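PDB 1O9G: 23S rRNA (guanine(2535)-N(1))-methyltransferase from Streptomyces viridochromogenes, which methylates N1 of guanine 2535 in 23S ribosomal RNA, with S-adenosyl-L-methionine as methyl donor, and thereby confers resistance to the orthosomycin antibiotic avilamycin. Local coordinates for residues Thr213-Lys218 / Gly233-Val238; Thr37-Arg42 / Glu228-Gly233. The protein carries 3 engineered substitutions. All blocks are in the same frame, centred on the assembly; numbering follows the deposited sequence.

Interaction 1 of 2, residues Thr213-Lys218 / Gly233-Val238; sequences TDRSRK and GTRSAV
Ser236 O is gripped twice by the strand opposite, and the shorter bond is the 2.8 Å one from Thr213 OG1 to Ser236 O. The hydroxyl, anti to its own backbone N (chi1 180°), reaches the carbonyl from above its plane, 41° out of it; the backbone N of Asp214 is the second donor. The return bond, Ser236 N to Asp214 O, is 3.1 Å long and closes an antiparallel hydrogen-bonded pair. Next to it Thr213 and Ala237 form a non-hydrogen-bonded pair, with their CB atoms 4.0 Å apart on one face of the sheet.

Past Asp214 the ladder gives way to an inverse gamma turn centred on Arg215, and side chains take over. Ser216 OG and Ser236 OG share a hydrogen bond of 3.1 Å, whose direction is open. Water 1 donates to Ser216 O and Arg235 O, linking the two chains. The bent side chain of Arg215 lays CD against Thr234 CG2, a less certain contact because Thr234 is poorly ordered, and brings NH1 over one face of the Arg235 guanidinium, near its rim, 3.2 Å from Arg235 NH2. The two planes are 63° apart; this is a meeting of like charges, not a bond, and probably costs some electrostatic energy. Farther out, Arg217 NH1 makes a weak bond with Gly233 O.

The contact joins the ends of strands 209-214 and 235-241, where the parallel part of the Rossmann-type sheet meets its antiparallel edge; Ala237 packs on Ile39 of helix 33-45, and Asp214 OD2 accepts from Val188 N in a loop.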
loop_
_atom_site.group_PDB
_atom_site.type_symbol
_atom_site.label_atom_id
_atom_site.label_comp_id
_atom_site.label_asym_id
_atom_site.label_seq_id
_atom_site.Cartn_x
_atom_site.Cartn_y
_atom_site.Cartn_z
ATOM N N THR A 213 7.884 -4.152 -4.176
ATOM C CA THR A 213 8.262 -3.425 -5.374
ATOM C C THR A 213 9.411 -2.459 -5.068
ATOM O O THR A 213 9.591 -2.010 -3.932
ATOM C CB THR A 213 7.012 -2.749 -5.994
ATOM O OG1 THR A 213 7.371 -2.032 -7.169
ATOM C CG2 THR A 213 6.372 -1.739 -5.058
ATOM N N ASP A 214 10.216 -2.185 -6.086
ATOM C CA ASP A 214 11.461 -1.405 -5.965
ATOM C C ASP A 214 11.752 -0.774 -7.317
ATOM O O ASP A 214 11.202 -1.186 -8.332
ATOM C CB ASP A 214 12.608 -2.358 -5.598
ATOM C CG ASP A 214 13.752 -1.702 -4.826
ATOM O OD1 ASP A 214 13.940 -0.461 -4.856
ATOM O OD2 ASP A 214 14.551 -2.397 -4.164
ATOM N N ARG A 215 12.635 0.214 -7.318
ATOM C CA ARG A 215 13.223 0.731 -8.538
ATOM C C ARG A 215 14.375 -0.190 -8.903
ATOM O O ARG A 215 15.526 0.026 -8.509
ATOM C CB ARG A 215 13.721 2.156 -8.321
ATOM C CG ARG A 215 14.158 2.868 -9.585
ATOM C CD ARG A 215 13.016 3.571 -10.304
ATOM N NE ARG A 215 12.362 4.591 -9.478
ATOM C CZ ARG A 215 11.094 4.989 -9.613
ATOM N NH1 ARG A 215 10.306 4.458 -10.548
ATOM N NH2 ARG A 215 10.609 5.935 -8.811
ATOM N N SER A 216 14.052 -1.249 -9.629
ATOM C CA SER A 216 15.072 -2.166 -10.109
ATOM C C SER A 216 14.562 -3.004 -11.264
ATOM O O SER A 216 13.403 -2.923 -11.642
ATOM C CB SER A 216 15.555 -3.070 -8.993
ATOM O OG SER A 216 14.624 -4.090 -8.781
ATOM N N ARG A 217 15.459 -3.787 -11.846
ATOM C CA ARG A 217 15.099 -4.646 -12.966
ATOM C C ARG A 217 14.556 -5.977 -12.451
ATOM O O ARG A 217 13.726 -6.603 -13.108
ATOM C CB ARG A 217 16.306 -4.865 -13.893
ATOM C CG ARG A 217 17.077 -3.594 -14.301
ATOM C CD ARG A 217 16.246 -2.314 -14.477
ATOM N NE ARG A 217 15.554 -2.263 -15.770
ATOM C CZ ARG A 217 14.294 -1.854 -15.959
ATOM N NH1 ARG A 217 13.533 -1.456 -14.941
ATOM N NH2 ARG A 217 13.786 -1.845 -17.186
ATOM N N LYS A 218 15.022 -6.388 -11.275
ATOM C CA LYS A 218 14.722 -7.700 -10.712
ATOM C C LYS A 218 15.075 -7.709 -9.217
ATOM O O LYS A 218 16.227 -7.490 -8.846
ATOM C CB LYS A 218 15.511 -8.788 -11.450
ATOM C CG LYS A 218 15.051 -10.205 -11.131
ATOM C CD LYS A 218 15.542 -11.232 -12.144
ATOM C CE LYS A 218 14.798 -11.139 -13.494
ATOM N NZ LYS A 218 13.305 -11.070 -13.359
ATOM N N GLY A 233 7.869 0.052 -16.561
ATOM C CA GLY A 233 8.685 1.251 -16.511
ATOM C C GLY A 233 10.014 0.976 -15.816
ATOM O O GLY A 233 10.694 -0.062 -16.094
ATOM N N THR A 234 10.354 1.869 -14.870
ATOM C CA THR A 234 11.582 1.740 -14.085
ATOM C C THR A 234 11.404 0.880 -12.810
ATOM O O THR A 234 12.333 0.755 -12.011
ATOM C CB THR A 234 12.108 3.147 -13.702
ATOM O OG1 THR A 234 11.803 4.092 -14.738
ATOM C CG2 THR A 234 13.629 3.176 -13.642
ATOM N N ARG A 235 10.224 0.287 -12.628
ATOM C CA ARG A 235 9.912 -0.458 -11.409
ATOM C C ARG A 235 9.744 -1.964 -11.675
ATOM O O ARG A 235 9.308 -2.361 -12.735
ATOM C CB ARG A 235 8.621 0.070 -10.796
ATOM C CG ARG A 235 8.768 1.332 -9.927
ATOM C CD ARG A 235 7.504 1.628 -9.123
ATOM N NE ARG A 235 7.538 2.894 -8.373
ATOM C CZ ARG A 235 7.336 4.079 -8.916
ATOM N NH1 ARG A 235 7.367 5.180 -8.168
ATOM N NH2 ARG A 235 7.107 4.187 -10.223
ATOM N N SER A 236 10.133 -2.796 -10.714
ATOM C CA SER A 236 9.785 -4.200 -10.738
ATOM C C SER A 236 9.065 -4.577 -9.443
ATOM O O SER A 236 9.100 -3.851 -8.461
ATOM C CB SER A 236 11.010 -5.086 -10.946
ATOM O OG SER A 236 11.888 -5.004 -9.849
ATOM N N ALA A 237 8.391 -5.707 -9.476
ATOM C CA ALA A 237 7.776 -6.287 -8.301
ATOM C C ALA A 237 8.020 -7.778 -8.292
ATOM O O ALA A 237 8.251 -8.379 -9.334
ATOM C CB ALA A 237 6.303 -5.982 -8.276
ATOM N N VAL A 238 7.971 -8.351 -7.097
ATOM C CA VAL A 238 8.062 -9.791 -6.911
ATOM C C VAL A 238 7.057 -10.160 -5.822
ATOM O O VAL A 238 6.817 -9.390 -4.913
ATOM C CB VAL A 238 9.506 -10.235 -6.559
ATOM C CG1 VAL A 238 9.951 -9.694 -5.219
ATOM C CG2 VAL A 238 9.610 -11.749 -6.630
HETATM O O HOH W 1 11.742 -3.345 -14.401
HETATM O O HOH W 2 15.175 0.424 -13.039
#

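Interaction 2 of 2, residues Thr37-Arg42 / Glu228-Gly233; sequences TEIFQR and ERLKIG
With chi1 at -74°, Arg42 sets CG anti to its carbonyl carbon, and the extended chain beyond carries the guanidinium toward the strand; Glu228, CG anti to its backbone N (chi1 -158°), stretches back to meet it. Together with Glu38, one helical turn before Arg42, they form a salt-bridge network between helix 33-45 and the outermost strand 228-232 of a Rossmann-type methyltransferase sheet. The helix and strand segments run antiparallel, their axes 10.7 Å apart at closest approach.

The two acids hold the guanidinium unequally. Glu38 OE2 lies in its plane at the edge, 2.7 Å from Arg42 NE, and is met on the anti side of the carboxylate; a weaker bond from Arg42 NH2 to the same oxygen helps fix the group's rotation. Glu228 OE2 takes a weak, bent bond from Arg42 NH1 at 2.9 Å, its carboxylate plane turned 49° from the guanidinium. Neither acid depends on Arg42 alone: Glu228 also pairs with Arg46 and Arg5, and Glu38 accepts backbone N-H groups of Arg5, His6 and Ala7. The arginines and N-H donors together would be expected to favour ionised carboxylates.

Apolar contact accompanies the charges. Leu230 CD2 sits over one face of the Arg42 guanidinium, offset toward the rim and 3.6 Å from NE. The same methyl reaches Ile39 CG1 at 4.2 Å, the two side chains crossing at about a right angle, and also touches Glu38 CG. The other carboxylate oxygen, Glu228 OE1, receives water 3 at 2.6 Å, and the same water donates to Arg42 O at 2.7 Å.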
loop_
_atom_site.group_PDB
_atom_site.type_symbol
_atom_site.label_atom_id
_atom_site.label_comp_id
_atom_site.label_asym_id
_atom_site.label_seq_id
_atom_site.Cartn_x
_atom_site.Cartn_y
_atom_site.Cartn_z
ATOM N N THR A 37 -2.810 -1.036 -8.580
ATOM C CA THR A 37 -3.964 -1.920 -8.735
ATOM C C THR A 37 -3.564 -3.202 -9.492
ATOM O O THR A 37 -4.068 -4.266 -9.191
ATOM C CB THR A 37 -5.141 -1.184 -9.351
ATOM O OG1 THR A 37 -6.270 -2.063 -9.363
ATOM C CG2 THR A 37 -4.910 -0.805 -10.766
ATOM N N GLU A 38 -2.609 -3.112 -10.415
ATOM C CA GLU A 38 -2.104 -4.284 -11.126
ATOM C C GLU A 38 -1.447 -5.260 -10.151
ATOM O O GLU A 38 -1.727 -6.446 -10.169
ATOM C CB GLU A 38 -1.117 -3.873 -12.225
ATOM C CG GLU A 38 -0.484 -5.029 -12.991
ATOM C CD GLU A 38 -1.428 -5.762 -13.931
ATOM O OE1 GLU A 38 -2.495 -5.228 -14.279
ATOM O OE2 GLU A 38 -1.087 -6.889 -14.353
ATOM N N ILE A 39 -0.573 -4.765 -9.294
ATOM C CA ILE A 39 0.145 -5.617 -8.367
ATOM C C ILE A 39 -0.869 -6.241 -7.392
ATOM O O ILE A 39 -0.806 -7.435 -7.118
ATOM C CB ILE A 39 1.258 -4.844 -7.600
ATOM C CG1 ILE A 39 2.343 -4.338 -8.549
ATOM C CG2 ILE A 39 1.842 -5.736 -6.529
ATOM C CD1 ILE A 39 3.298 -3.323 -7.940
ATOM N N PHE A 40 -1.769 -5.424 -6.850
ATOM C CA PHE A 40 -2.735 -5.910 -5.872
ATOM C C PHE A 40 -3.614 -7.015 -6.473
ATOM O O PHE A 40 -3.853 -8.053 -5.846
ATOM C CB PHE A 40 -3.591 -4.762 -5.312
ATOM C CG PHE A 40 -4.603 -5.194 -4.310
ATOM C CD1 PHE A 40 -4.206 -5.645 -3.077
ATOM C CD2 PHE A 40 -5.957 -5.178 -4.608
ATOM C CE1 PHE A 40 -5.122 -6.047 -2.152
ATOM C CE2 PHE A 40 -6.886 -5.568 -3.685
ATOM C CZ PHE A 40 -6.474 -6.010 -2.457
ATOM N N GLN A 41 -4.084 -6.804 -7.697
ATOM C CA GLN A 41 -4.921 -7.800 -8.364
ATOM C C GLN A 41 -4.151 -9.083 -8.680
ATOM O O GLN A 41 -4.699 -10.166 -8.574
ATOM C CB GLN A 41 -5.603 -7.200 -9.595
ATOM C CG GLN A 41 -6.625 -6.139 -9.228
ATOM C CD GLN A 41 -7.391 -5.647 -10.419
ATOM O OE1 GLN A 41 -8.116 -6.428 -11.037
ATOM N NE2 GLN A 41 -7.201 -4.386 -10.779
ATOM N N ARG A 42 -2.864 -8.965 -9.011
ATOM C CA ARG A 42 -2.031 -10.143 -9.188
ATOM C C ARG A 42 -1.896 -10.929 -7.878
ATOM O O ARG A 42 -1.886 -12.158 -7.877
ATOM C CB ARG A 42 -0.631 -9.794 -9.732
ATOM C CG ARG A 42 -0.653 -9.411 -11.208
ATOM C CD ARG A 42 0.686 -8.942 -11.725
ATOM N NE ARG A 42 0.669 -8.567 -13.140
ATOM C CZ ARG A 42 1.552 -8.960 -14.042
ATOM N NH1 ARG A 42 2.519 -9.811 -13.744
ATOM N NH2 ARG A 42 1.458 -8.494 -15.273
ATOM N N GLU A 228 5.670 -14.993 -8.792
ATOM C CA GLU A 228 5.453 -14.117 -9.945
ATOM C C GLU A 228 6.344 -12.851 -9.854
ATOM O O GLU A 228 6.656 -12.371 -8.761
ATOM C CB GLU A 228 3.984 -13.680 -9.982
ATOM C CG GLU A 228 3.495 -13.227 -11.341
ATOM C CD GLU A 228 2.011 -12.915 -11.365
ATOM O OE1 GLU A 228 1.197 -13.685 -10.821
ATOM O OE2 GLU A 228 1.639 -11.902 -11.968
ATOM N N ARG A 229 6.731 -12.343 -11.024
ATOM C CA ARG A 229 7.471 -11.107 -11.181
ATOM C C ARG A 229 6.833 -10.239 -12.257
ATOM O O ARG A 229 6.177 -10.736 -13.151
ATOM C CB ARG A 229 8.895 -11.396 -11.598
ATOM C CG ARG A 229 9.756 -11.959 -10.529
ATOM C CD ARG A 229 11.134 -12.255 -11.050
ATOM N NE ARG A 229 11.966 -12.915 -10.056
ATOM C CZ ARG A 229 12.552 -12.303 -9.038
ATOM N NH1 ARG A 229 12.418 -11.001 -8.861
ATOM N NH2 ARG A 229 13.280 -13.009 -8.192
ATOM N N LEU A 230 6.989 -8.927 -12.119
ATOM C CA LEU A 230 6.678 -8.004 -13.192
ATOM C C LEU A 230 7.675 -6.846 -13.273
ATOM O O LEU A 230 8.371 -6.533 -12.304
ATOM C CB LEU A 230 5.215 -7.535 -13.133
ATOM C CG LEU A 230 4.804 -6.507 -12.086
ATOM C CD1 LEU A 230 5.496 -5.155 -12.258
ATOM C CD2 LEU A 230 3.296 -6.281 -12.131
ATOM N N LYS A 231 7.759 -6.261 -14.464
ATOM C CA LYS A 231 8.571 -5.083 -14.759
ATOM C C LYS A 231 7.705 -4.109 -15.537
ATOM O O LYS A 231 7.217 -4.452 -16.622
ATOM C CB LYS A 231 9.764 -5.474 -15.631
ATOM C CG LYS A 231 10.722 -6.451 -14.969
ATOM C CD LYS A 231 11.702 -7.039 -15.988
ATOM C CE LYS A 231 12.754 -6.007 -16.414
ATOM N NZ LYS A 231 13.475 -6.384 -17.667
ATOM N N ILE A 232 7.464 -2.928 -14.973
ATOM C CA ILE A 232 6.726 -1.874 -15.655
ATOM C C ILE A 232 7.493 -0.585 -15.459
ATOM O O ILE A 232 7.743 -0.178 -14.334
ATOM C CB ILE A 232 5.301 -1.734 -15.067
ATOM C CG1 ILE A 232 4.519 -3.056 -15.195
ATOM C CG2 ILE A 232 4.550 -0.578 -15.721
ATOM C CD1 ILE A 232 4.061 -3.382 -16.579
ATOM N N GLY A 233 7.869 0.052 -16.561
ATOM C CA GLY A 233 8.685 1.251 -16.511
ATOM C C GLY A 233 10.014 0.976 -15.816
ATOM O O GLY A 233 10.694 -0.062 -16.094
HETATM O O HOH W 3 -1.322 -13.383 -10.261
#

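Interactions 1 and 2 hold one margin of the sheet in two directions. Interaction 1 works within the sheet, pairing strand 209-214 with strand 235-241; interaction 2 packs helix 33-45 against a face of the sheet at the edge strand 228-232. Their centres lie about 9 Å apart. The strands 228-232 and 235-241 are sheet neighbours joined through Gly233 and Thr234; Gly233 belongs to both contacts, and a probable backbone hydrogen bond of 2.9 Å runs from Ala237 N to Leu230 O. Ala237 and Leu230 thus each serve one contact while pairing with the other, and Ile39 touches both. Ser236 CB also packs on Leu230 O, at 3.3 Å.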